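PDB 3MD1: nuclear and cytoplasmic polyadenylated RNA-binding protein PUB1 from Saccharomyces cerevisiae, which binds polyadenylated RNA with a preference for poly(U), as well as T-rich single-stranded DNA, and may accompany mRNA from nucleus to cytoplasm. Local coordinates for residues F2-G7 with I75-K80; F25-S30 with S49-D54; H32-M37 with Y45-F50. All blocks are in the same frame, centred on the assembly; numbering follows the deposited sequence.

In the fold
All three contacts belong to one RRM, the second of PUB1, and meet on its antiparallel sheet. Contact 1 pairs the first and last strands of the domain, and along the chain contacts 2 and 3 are nested inside the loop it closes. Contacts 2 and 3 lie at different points along the same strand pair, 28-35 with 45-50, their centres about 15 Å apart. Strand 45-50 also flanks strand 2-7, with Leu4 N 2.8 Å from Val48 O, and contact 1 lies about 12 Å from contact 2 and 10 Å from contact 3, centre to centre. Contacts 1 and 3 supply Phe5, Tyr45 and Phe47, aromatics at positions where RRMs commonly bind RNA.

Contact 1 of 3, residues F2-G7 with I75-K80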
# COMPACT_ATOMS: atom_id res chain seq x y z
N PHE A 2 -4.29 8.56 8.51
CA PHE A 2 -4.91 8.50 7.19
C PHE A 2 -4.22 7.43 6.37
O PHE A 2 -2.99 7.43 6.22
CB PHE A 2 -4.89 9.89 6.53
CG PHE A 2 -5.71 10.90 7.29
CD1 PHE A 2 -7.07 11.04 7.03
CD2 PHE A 2 -5.14 11.66 8.31
CE1 PHE A 2 -7.85 11.96 7.76
CE2 PHE A 2 -5.90 12.58 9.03
CZ PHE A 2 -7.25 12.72 8.76
N ASN A 3 -5.03 6.50 5.88
CA ASN A 3 -4.54 5.20 5.45
C ASN A 3 -4.93 4.87 4.02
O ASN A 3 -6.10 4.98 3.65
CB ASN A 3 -5.09 4.11 6.38
CG ASN A 3 -4.78 4.38 7.83
OD1 ASN A 3 -5.68 4.51 8.67
ND2 ASN A 3 -3.51 4.46 8.14
N LEU A 4 -3.93 4.43 3.26
CA LEU A 4 -4.13 3.97 1.90
C LEU A 4 -4.17 2.45 1.80
O LEU A 4 -3.31 1.75 2.39
CB LEU A 4 -3.01 4.49 1.01
CG LEU A 4 -2.82 6.00 0.96
CD1 LEU A 4 -1.65 6.30 0.05
CD2 LEU A 4 -4.08 6.71 0.48
N PHE A 5 -5.14 1.95 1.04
CA PHE A 5 -5.16 0.57 0.58
C PHE A 5 -4.40 0.49 -0.73
O PHE A 5 -4.73 1.20 -1.68
CB PHE A 5 -6.60 0.09 0.36
CG PHE A 5 -6.70 -1.30 -0.22
CD1 PHE A 5 -6.66 -1.52 -1.60
CD2 PHE A 5 -6.87 -2.38 0.63
CE1 PHE A 5 -6.77 -2.80 -2.12
CE2 PHE A 5 -7.00 -3.67 0.10
CZ PHE A 5 -6.94 -3.88 -1.26
N VAL A 6 -3.39 -0.38 -0.79
CA VAL A 6 -2.55 -0.50 -1.97
C VAL A 6 -2.73 -1.89 -2.56
O VAL A 6 -2.24 -2.90 -1.99
CB VAL A 6 -1.06 -0.20 -1.65
CG1 VAL A 6 -0.19 -0.32 -2.90
CG2 VAL A 6 -0.90 1.19 -1.04
N GLY A 7 -3.46 -1.96 -3.67
CA GLY A 7 -3.75 -3.22 -4.34
C GLY A 7 -2.91 -3.56 -5.57
O GLY A 7 -2.11 -2.74 -6.04
N ILE A 75 -4.58 2.03 -5.97
CA ILE A 75 -4.59 2.66 -4.66
C ILE A 75 -5.92 3.35 -4.37
O ILE A 75 -6.48 4.02 -5.24
CB ILE A 75 -3.40 3.67 -4.54
CG1 ILE A 75 -2.08 3.02 -4.93
CG2 ILE A 75 -3.30 4.19 -3.11
CD1 ILE A 75 -0.90 4.00 -5.05
N ASN A 76 -6.42 3.16 -3.15
CA ASN A 76 -7.60 3.88 -2.69
C ASN A 76 -7.54 4.13 -1.20
O ASN A 76 -6.64 3.62 -0.52
CB ASN A 76 -8.90 3.15 -3.08
CG ASN A 76 -8.96 1.73 -2.55
OD1 ASN A 76 -8.77 0.77 -3.30
ND2 ASN A 76 -9.24 1.58 -1.27
N TRP A 77 -8.46 4.94 -0.69
CA TRP A 77 -8.59 5.12 0.75
C TRP A 77 -8.93 3.77 1.38
O TRP A 77 -9.78 3.04 0.88
CB TRP A 77 -9.68 6.15 1.07
CG TRP A 77 -9.27 7.54 0.72
CD1 TRP A 77 -9.77 8.32 -0.28
CD2 TRP A 77 -8.25 8.32 1.38
NE1 TRP A 77 -9.13 9.54 -0.29
CE2 TRP A 77 -8.19 9.56 0.71
CE3 TRP A 77 -7.38 8.08 2.45
CZ2 TRP A 77 -7.30 10.58 1.09
CZ3 TRP A 77 -6.49 9.08 2.84
CH2 TRP A 77 -6.46 10.32 2.15
N ALA A 78 -8.24 3.44 2.47
CA ALA A 78 -8.57 2.23 3.22
C ALA A 78 -10.04 2.26 3.66
O ALA A 78 -10.55 3.30 4.10
CB ALA A 78 -7.65 2.06 4.41
N ALA A 79 -10.71 1.13 3.47
CA ALA A 79 -12.13 0.98 3.83
C ALA A 79 -12.40 -0.51 4.05
O ALA A 79 -11.58 -1.36 3.67
CB ALA A 79 -13.03 1.53 2.72
N LYS A 80 -13.54 -0.82 4.66
CA LYS A 80 -13.93 -2.21 4.89
C LYS A 80 -13.94 -2.99 3.57
O LYS A 80 -14.50 -2.53 2.57
CB LYS A 80 -15.30 -2.30 5.57
CG LYS A 80 -15.68 -3.73 6.00
CD LYS A 80 -17.11 -3.85 6.52
CE LYS A 80 -17.27 -5.17 7.29
NZ LYS A 80 -18.70 -5.57 7.47
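Phe5 O is gripped twice by strand 71-77. Asn76 N donates a hydrogen bond of 3.0 Å to Phe5 O, straight at the hydrogen (165°) and in the carbonyl plane, and Ile75 CA adds a CA-H...O contact. The return bond from Phe5 N to Asn76 O is only 2.7 Å and runs nearly along the C=O axis. Past the end of the strand, Ala78 N still reaches Asn3 O at 2.9 Å, approaching from above the carbonyl plane.

Phe5 and Asn76 lie side by side on one face of the sheet, ring and amide planes 13° apart, with Asn76 ND2 3.4 Å from Phe5 CB. The Asn76 CG occupies the crowded position between backbone N and carbonyl carbon (chi1 58°); from there ND2 bonds to Trp77 O at 2.7 Å, which in this conformer probably helps to hold the amide. Phe5 belongs to the RNP2 motif of the first RRM strand and probably contributes to the RNA-binding surface. Leu4 CD2 packs over one face of the Trp77 indole, toward its rim. Trp77 also leans on Gln57 and Met60 of helix 53-63, Val6 and Ile75 touch Phe22 of helix 15-22, and the Phe5 ring meets that of Tyr45 on strand 45-50.

Contact 2 of 3, residues F25-S30 with S49-D54; sequences FPSYLS and SFTSQD
From its CB outward, Phe50 runs along the turn that leads into strand 28-35. CB lies 3.6 Å from Ser27 O; CG, anti to its own carbonyl carbon (chi1 -63°), is a little farther from that oxygen. CD2 then passes 3.5 Å from Pro26 O, which sits at the ring edge in its plane, and CE2 meets Phe25 CB at 3.9 Å, also edge-on. The turn so lined is a type II beta turn from Phe25 to Tyr28, with Ser27 at a positive phi of 74°.

In RRM terms Phe50 closes the RNP1 motif of strand 45-50, its side chain directed to the helix-packed face, where it touches Ala56 and Ala59 of helix 53-63. An alanine here would remove the ring and would probably loosen the packing of the turn and of that helix against the sheet.

The backbones are joined by Thr51 N, which bonds to Ser27 O at 2.9 Å on a lone pair, by Leu29 N, which reaches Ser49 O from above the carbonyl plane, also at 2.9 Å, and by Ser49 N, whose bond to Ser30 O is the straightest of the three. Leu29 crosses Thr51 at about a right angle, CD2 to Thr51 CG2 3.6 Å. The Ser27 hydroxyl is hydrogen-bonded to Asp55 OD2, while Ser52, the N-cap of helix 53-63, uses OG to cap Asp55 N.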
# COMPACT_ATOMS: atom_id res chain seq x y z
N PHE A 25 7.62 9.73 1.29
CA PHE A 25 6.53 10.67 1.12
C PHE A 25 6.25 11.42 2.42
O PHE A 25 6.31 10.81 3.50
CB PHE A 25 5.27 9.95 0.65
CG PHE A 25 5.30 9.62 -0.81
CD1 PHE A 25 4.95 10.57 -1.76
CD2 PHE A 25 5.67 8.35 -1.25
CE1 PHE A 25 5.00 10.27 -3.12
CE2 PHE A 25 5.70 8.04 -2.61
CZ PHE A 25 5.36 9.01 -3.55
N PRO A 26 5.94 12.72 2.31
CA PRO A 26 5.60 13.51 3.50
C PRO A 26 4.54 12.84 4.36
O PRO A 26 3.54 12.32 3.84
CB PRO A 26 5.04 14.81 2.91
CG PRO A 26 5.74 14.95 1.61
CD PRO A 26 5.99 13.56 1.10
N SER A 27 4.79 12.82 5.67
CA SER A 27 3.86 12.28 6.67
C SER A 27 3.72 10.75 6.75
O SER A 27 2.90 10.26 7.53
CB SER A 27 2.48 12.95 6.57
OG SER A 27 2.60 14.34 6.85
N TYR A 28 4.52 10.02 5.97
CA TYR A 28 4.54 8.56 6.01
C TYR A 28 4.84 8.05 7.42
O TYR A 28 5.73 8.58 8.11
CB TYR A 28 5.59 8.01 5.04
CG TYR A 28 5.93 6.54 5.21
CD1 TYR A 28 5.21 5.55 4.52
CD2 TYR A 28 6.97 6.13 6.05
CE1 TYR A 28 5.52 4.20 4.67
CE2 TYR A 28 7.29 4.78 6.20
CZ TYR A 28 6.57 3.83 5.50
OH TYR A 28 6.87 2.50 5.64
N LEU A 29 4.10 7.03 7.83
CA LEU A 29 4.28 6.39 9.13
C LEU A 29 4.75 4.95 9.01
O LEU A 29 5.70 4.55 9.70
CB LEU A 29 2.97 6.43 9.92
CG LEU A 29 2.54 7.75 10.54
CD1 LEU A 29 1.10 7.64 11.05
CD2 LEU A 29 3.49 8.16 11.68
N SER A 30 4.07 4.17 8.17
CA SER A 30 4.26 2.72 8.14
C SER A 30 3.66 2.09 6.90
O SER A 30 2.84 2.70 6.21
CB SER A 30 3.62 2.10 9.39
OG SER A 30 2.26 2.50 9.49
N SER A 49 0.27 4.04 5.88
CA SER A 49 -0.32 4.98 6.84
C SER A 49 0.40 6.33 6.82
O SER A 49 1.60 6.40 6.60
CB SER A 49 -0.26 4.40 8.26
OG SER A 49 -0.94 5.22 9.19
N PHE A 50 -0.37 7.40 7.07
CA PHE A 50 0.15 8.78 7.10
C PHE A 50 -0.44 9.58 8.27
O PHE A 50 -1.55 9.30 8.74
CB PHE A 50 -0.20 9.52 5.79
CG PHE A 50 0.43 8.92 4.56
CD1 PHE A 50 -0.14 7.81 3.93
CD2 PHE A 50 1.58 9.48 4.00
CE1 PHE A 50 0.45 7.26 2.80
CE2 PHE A 50 2.16 8.94 2.86
CZ PHE A 50 1.60 7.82 2.26
N THR A 51 0.29 10.62 8.71
CA THR A 51 -0.24 11.50 9.77
C THR A 51 -1.27 12.50 9.24
O THR A 51 -2.13 12.99 9.98
CB THR A 51 0.86 12.29 10.53
OG1 THR A 51 1.47 13.25 9.65
CG2 THR A 51 1.93 11.37 11.10
N SER A 52 -1.18 12.78 7.94
CA SER A 52 -1.90 13.88 7.30
C SER A 52 -2.74 13.41 6.12
O SER A 52 -2.26 12.66 5.27
CB SER A 52 -0.89 14.93 6.82
OG SER A 52 -1.44 15.76 5.81
N GLN A 53 -3.99 13.87 6.07
CA GLN A 53 -4.90 13.50 4.98
C GLN A 53 -4.42 14.01 3.62
O GLN A 53 -4.39 13.25 2.64
CB GLN A 53 -6.33 13.99 5.24
CG GLN A 53 -7.34 13.48 4.23
CD GLN A 53 -8.72 14.08 4.41
OE1 GLN A 53 -9.03 14.64 5.46
NE2 GLN A 53 -9.55 13.96 3.39
N ASP A 54 -4.04 15.29 3.56
CA ASP A 54 -3.57 15.88 2.31
C ASP A 54 -2.34 15.15 1.78
O ASP A 54 -2.22 14.92 0.57
CB ASP A 54 -3.28 17.38 2.48
CG ASP A 54 -4.55 18.21 2.64
OD1 ASP A 54 -5.66 17.69 2.42
OD2 ASP A 54 -4.42 19.41 2.99

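Contact 3 of 3, residues H32-M37 with Y45-F50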
# COMPACT_ATOMS: atom_id res chain seq x y z
N HIS A 32 2.40 -2.15 5.43
CA HIS A 32 2.27 -3.60 5.66
C HIS A 32 1.66 -4.32 4.47
O HIS A 32 0.64 -3.88 3.92
CB HIS A 32 1.36 -3.91 6.86
CG HIS A 32 1.86 -3.39 8.16
ND1 HIS A 32 1.48 -2.17 8.67
CD2 HIS A 32 2.70 -3.94 9.06
CE1 HIS A 32 2.07 -1.98 9.83
NE2 HIS A 32 2.81 -3.04 10.10
N VAL A 33 2.26 -5.44 4.08
CA VAL A 33 1.66 -6.31 3.08
C VAL A 33 0.79 -7.32 3.80
O VAL A 33 1.24 -7.96 4.76
CB VAL A 33 2.72 -7.06 2.24
CG1 VAL A 33 2.06 -8.05 1.30
CG2 VAL A 33 3.55 -6.09 1.44
N MET A 34 -0.46 -7.47 3.35
CA MET A 34 -1.38 -8.47 3.91
C MET A 34 -1.10 -9.87 3.40
O MET A 34 -0.84 -10.10 2.22
CB MET A 34 -2.83 -8.11 3.62
CG MET A 34 -3.20 -6.75 4.11
SD MET A 34 -2.81 -6.60 5.85
CE MET A 34 -4.09 -7.64 6.52
N TRP A 35 -1.15 -10.83 4.32
CA TRP A 35 -0.93 -12.22 3.94
C TRP A 35 -1.91 -13.10 4.68
O TRP A 35 -2.44 -12.73 5.74
CB TRP A 35 0.52 -12.66 4.21
CG TRP A 35 1.00 -12.41 5.62
CD1 TRP A 35 1.44 -11.22 6.14
CD2 TRP A 35 1.13 -13.37 6.65
NE1 TRP A 35 1.83 -11.39 7.44
CE2 TRP A 35 1.64 -12.70 7.79
CE3 TRP A 35 0.86 -14.75 6.74
CZ2 TRP A 35 1.90 -13.36 8.99
CZ3 TRP A 35 1.11 -15.40 7.93
CH2 TRP A 35 1.62 -14.70 9.05
N ASP A 36 -2.16 -14.26 4.08
CA ASP A 36 -3.17 -15.19 4.57
C ASP A 36 -2.59 -15.99 5.74
O ASP A 36 -1.66 -16.79 5.55
CB ASP A 36 -3.57 -16.12 3.42
CG ASP A 36 -4.63 -17.12 3.81
OD1 ASP A 36 -4.71 -17.56 4.98
OD2 ASP A 36 -5.41 -17.50 2.91
N MET A 37 -3.12 -15.79 6.94
CA MET A 37 -2.51 -16.38 8.14
C MET A 37 -2.67 -17.88 8.30
O MET A 37 -2.15 -18.48 9.24
CB MET A 37 -2.96 -15.64 9.39
CG MET A 37 -2.35 -14.28 9.39
SD MET A 37 -2.60 -13.39 10.90
CE MET A 37 -1.51 -12.03 10.49
N TYR A 45 -2.17 -7.36 -1.63
CA TYR A 45 -2.47 -5.98 -1.27
C TYR A 45 -1.89 -5.66 0.08
O TYR A 45 -1.46 -6.56 0.80
CB TYR A 45 -3.98 -5.67 -1.32
CG TYR A 45 -4.86 -6.54 -0.45
CD1 TYR A 45 -5.56 -7.62 -1.00
CD2 TYR A 45 -5.03 -6.26 0.89
CE1 TYR A 45 -6.38 -8.41 -0.23
CE2 TYR A 45 -5.89 -7.06 1.69
CZ TYR A 45 -6.55 -8.13 1.11
OH TYR A 45 -7.37 -8.93 1.86
N GLY A 46 -1.85 -4.37 0.39
CA GLY A 46 -1.24 -3.91 1.62
C GLY A 46 -1.80 -2.56 2.01
O GLY A 46 -2.68 -2.02 1.35
N PHE A 47 -1.26 -2.00 3.09
CA PHE A 47 -1.67 -0.69 3.59
C PHE A 47 -0.46 0.20 3.82
O PHE A 47 0.61 -0.28 4.22
CB PHE A 47 -2.40 -0.83 4.93
CG PHE A 47 -3.68 -1.59 4.84
CD1 PHE A 47 -4.84 -0.96 4.41
CD2 PHE A 47 -3.73 -2.93 5.20
CE1 PHE A 47 -6.05 -1.66 4.33
CE2 PHE A 47 -4.92 -3.64 5.12
CZ PHE A 47 -6.08 -3.01 4.68
N VAL A 48 -0.66 1.51 3.62
CA VAL A 48 0.34 2.55 3.94
C VAL A 48 -0.34 3.67 4.75
O VAL A 48 -1.40 4.16 4.36
CB VAL A 48 1.00 3.12 2.66
CG1 VAL A 48 2.01 4.19 3.04
CG2 VAL A 48 1.70 2.01 1.90
N SER A 49 0.27 4.04 5.88
CA SER A 49 -0.32 4.98 6.84
C SER A 49 0.40 6.33 6.82
O SER A 49 1.60 6.40 6.60
CB SER A 49 -0.26 4.40 8.26
OG SER A 49 -0.94 5.22 9.19
N PHE A 50 -0.37 7.40 7.07
CA PHE A 50 0.15 8.78 7.10
C PHE A 50 -0.44 9.58 8.27
O PHE A 50 -1.55 9.30 8.74
CB PHE A 50 -0.20 9.52 5.79
CG PHE A 50 0.43 8.92 4.56
CD1 PHE A 50 -0.14 7.81 3.93
CD2 PHE A 50 1.58 9.48 4.00
CE1 PHE A 50 0.45 7.26 2.80
CE2 PHE A 50 2.16 8.94 2.86
CZ PHE A 50 1.60 7.82 2.26
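Met34 carries the side-chain part of this contact, wedged against two aromatic rings of strand 45-50. Its CG lies 3.6 Å from Tyr45 CE2 and 3.7 Å from Phe47 CE2, so a single methylene touches both residues. The chain starts with CG anti to the carbonyl carbon (chi1 -56°), then bends at chi2 (-54°) and again at chi3, which curls the sulfur back to the edge of the Phe47 ring. SD sits in that ring's plane, 4.9 Å from the centroid of Phe47 and 84° off the normal, a Met-aromatic contact made edge-on.

Beneath these side chains the backbones pair antiparallel. His32 N bonds to Phe47 O at 2.9 Å and Phe47 N returns to His32 O at 2.8 Å, while Met34 N donates to Tyr45 O at 2.9 Å; each donor lies in the plane of the carbonyl it meets. Between them Val33 and Gly46 form a non-hydrogen-bonded pair, CA to CA just 4.0 Å. Such closeness depends on the missing side chain, since a CB on Gly46 would collide with His32 O.

Tyr45, Gly46 and Phe47 are part of the RNP1 motif of the RRM. Phe47 is at the position that in canonical RRMs stacks on a base and Tyr45 at the one that usually packs against ribose, so both probably face RNA here too. Tyr45 also touches Leu81, and Phe47 is flanked by Ala78. On the helix-packed face, Val33 packs on Leu18 of helix 15-22, and Asp15 OD1 accepts a hydrogen bond from Val33 N.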